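Local coordinates for protein Crov588 (Cafeteriavirus, PDB 6NYR) that is of unknown function but folds as a circular leucine-rich repeat solenoid built largely of FNIP repeats, at residues E8-F13 / I33-F38. Numbering follows the deposited sequence.
Sequences ETILTF and IDTIEF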
loop_
_atom_site.group_PDB
_atom_site.type_symbol
_atom_site.label_atom_id
_atom_site.label_comp_id
_atom_site.label_asym_id
_atom_site.label_seq_id
_atom_site.Cartn_x
_atom_site.Cartn_y
_atom_site.Cartn_z
ATOM N N GLU A 8 7.533 19.480 -2.874
ATOM C CA GLU A 8 7.722 19.730 -4.305
ATOM C C GLU A 8 7.097 21.054 -4.710
ATOM O O GLU A 8 7.577 22.112 -4.291
ATOM C CB GLU A 8 7.202 18.525 -5.125
ATOM C CG GLU A 8 8.095 17.296 -4.965
ATOM C CD GLU A 8 7.497 16.015 -5.540
ATOM O OE1 GLU A 8 6.257 15.947 -5.692
ATOM O OE2 GLU A 8 8.266 15.053 -5.798
ATOM N N THR A 9 6.072 21.015 -5.538
ATOM C CA THR A 9 5.350 22.219 -5.929
ATOM C C THR A 9 4.055 22.450 -5.161
ATOM O O THR A 9 3.486 23.546 -5.224
ATOM C CB THR A 9 5.064 22.256 -7.437
ATOM O OG1 THR A 9 4.198 21.159 -7.756
ATOM C CG2 THR A 9 6.349 22.162 -8.255
ATOM N N ILE A 10 3.580 21.438 -4.454
ATOM C CA ILE A 10 2.271 21.465 -3.816
ATOM C C ILE A 10 2.420 21.954 -2.379
ATOM O O ILE A 10 3.141 21.356 -1.572
ATOM C CB ILE A 10 1.601 20.080 -3.869
ATOM C CG1 ILE A 10 1.516 19.610 -5.324
ATOM C CG2 ILE A 10 0.230 20.120 -3.215
ATOM C CD1 ILE A 10 0.702 18.349 -5.532
ATOM N N LEU A 11 1.739 23.048 -2.064
ATOM C CA LEU A 11 1.523 23.489 -0.692
ATOM C C LEU A 11 0.181 22.956 -0.200
ATOM O O LEU A 11 -0.850 23.157 -0.853
ATOM C CB LEU A 11 1.553 25.014 -0.588
ATOM C CG LEU A 11 1.302 25.588 0.801
ATOM C CD1 LEU A 11 1.973 26.949 0.962
ATOM C CD2 LEU A 11 -0.196 25.714 1.082
ATOM N N THR A 12 0.192 22.284 0.951
ATOM C CA THR A 12 -1.004 21.713 1.555
ATOM C C THR A 12 -1.218 22.367 2.912
ATOM O O THR A 12 -0.358 22.263 3.792
ATOM C CB THR A 12 -0.869 20.195 1.710
ATOM O OG1 THR A 12 -0.546 19.602 0.445
ATOM C CG2 THR A 12 -2.165 19.588 2.237
ATOM N N PHE A 13 -2.358 23.031 3.086
ATOM C CA PHE A 13 -2.714 23.552 4.394
ATOM C C PHE A 13 -3.148 22.410 5.317
ATOM O O PHE A 13 -3.369 21.274 4.886
ATOM C CB PHE A 13 -3.827 24.588 4.288
ATOM C CG PHE A 13 -3.366 25.926 3.793
ATOM C CD1 PHE A 13 -3.302 26.194 2.438
ATOM C CD2 PHE A 13 -3.005 26.922 4.686
ATOM C CE1 PHE A 13 -2.887 27.430 1.981
ATOM C CE2 PHE A 13 -2.586 28.159 4.233
ATOM C CZ PHE A 13 -2.525 28.411 2.880
ATOM N N ILE A 33 6.017 26.768 -5.990
ATOM C CA ILE A 33 4.759 26.072 -5.725
ATOM C C ILE A 33 3.799 26.352 -6.871
ATOM O O ILE A 33 3.592 27.511 -7.260
ATOM C CB ILE A 33 4.142 26.483 -4.374
ATOM C CG1 ILE A 33 3.732 27.956 -4.367
ATOM C CG2 ILE A 33 5.119 26.181 -3.237
ATOM C CD1 ILE A 33 3.022 28.379 -3.075
ATOM N N ASP A 34 3.221 25.283 -7.420
ATOM C CA ASP A 34 2.241 25.379 -8.490
ATOM C C ASP A 34 0.806 25.296 -8.002
ATOM O O ASP A 34 -0.091 25.869 -8.632
ATOM C CB ASP A 34 2.431 24.224 -9.488
ATOM C CG ASP A 34 3.471 24.507 -10.531
ATOM O OD1 ASP A 34 3.562 25.669 -10.983
ATOM O OD2 ASP A 34 4.192 23.560 -10.922
ATOM N N THR A 35 0.575 24.596 -6.898
ATOM C CA THR A 35 -0.767 24.245 -6.476
ATOM C C THR A 35 -0.968 24.583 -5.008
ATOM O O THR A 35 -0.017 24.658 -4.227
ATOM C CB THR A 35 -1.036 22.750 -6.690
ATOM O OG1 THR A 35 -0.596 22.023 -5.537
ATOM C CG2 THR A 35 -0.274 22.234 -7.904
ATOM N N ILE A 36 -2.230 24.785 -4.649
ATOM C CA ILE A 36 -2.651 24.884 -3.259
ATOM C C ILE A 36 -3.642 23.758 -3.007
ATOM O O ILE A 36 -4.564 23.547 -3.804
ATOM C CB ILE A 36 -3.288 26.246 -2.933
ATOM C CG1 ILE A 36 -2.250 27.360 -3.030
ATOM C CG2 ILE A 36 -3.908 26.207 -1.539
ATOM C CD1 ILE A 36 -2.838 28.751 -2.918
ATOM N N GLU A 37 -3.454 23.038 -1.907
ATOM C CA GLU A 37 -4.403 22.028 -1.458
ATOM C C GLU A 37 -5.052 22.514 -0.169
ATOM O O GLU A 37 -4.365 22.715 0.838
ATOM C CB GLU A 37 -3.722 20.678 -1.237
ATOM C CG GLU A 37 -3.341 19.952 -2.515
ATOM C CD GLU A 37 -2.780 18.569 -2.249
ATOM O OE1 GLU A 37 -2.574 18.230 -1.064
ATOM O OE2 GLU A 37 -2.555 17.818 -3.222
ATOM N N PHE A 38 -6.360 22.723 -0.212
ATOM C CA PHE A 38 -7.139 23.059 0.968
ATOM C C PHE A 38 -7.776 21.798 1.541
ATOM O O PHE A 38 -7.914 20.776 0.863
ATOM C CB PHE A 38 -8.215 24.090 0.631
ATOM C CG PHE A 38 -7.672 25.469 0.365
ATOM C CD1 PHE A 38 -7.239 26.271 1.410
ATOM C CD2 PHE A 38 -7.600 25.964 -0.926
ATOM C CE1 PHE A 38 -6.744 27.541 1.171
ATOM C CE2 PHE A 38 -7.104 27.235 -1.172
ATOM C CZ PHE A 38 -6.675 28.022 -0.121
#
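Strands 10-12 and 35-37 run parallel, 4.8 Å apart at their closest, near the N-terminal end of the circular solenoid. Backbone hydrogen bonds set the register. L11 gives its N-H to T35 O and takes one from E37 N at its own O (2.8 Å, nearly along the C=O axis). F13 N then meets E37 O almost head-on (3.0 Å, C=O...N 172°). The L11 N bond to T35 O is longer and comes from above the carbonyl plane. At the start of the pair, D34 N bonds to T9 O, whose position is less certain. D34 OD1 makes a salt bridge with K55 NZ, just before strand 56-58.

On the face carrying I10, T12, T35 and E37, the side chains mix polar and apolar groups. T12 and E37 lie side by side. T12 OG1 sits beside its own backbone N (chi1 -54°) and donates to E37 OE1 (2.9 Å) from above the carboxylate plane. The extended E37 chain crosses I10 obliquely, and its CD meets I10 CG2 (3.5 Å). T35 OG1 also lies against I10 CG2.

L11 and I36 point to the opposite, apolar face. The rings of F13 and F38, just past the strands, pack beside I36. I36 CG2 sits at the F13 ring edge, at CE1 (3.9 Å), and over one F38 face, toward its rim. The two rings are nearly parallel (5°) but slid apart, centroids 5.3 Å apart. L28 of helix 25-28, between the strands, packs on L11, F13 and I36.

Main-chain bonds thus hold the coils in register, buried aliphatic and phenyl groups fill the interior, and the T12 bond helps fix the E37 carboxylate on the partly exposed face.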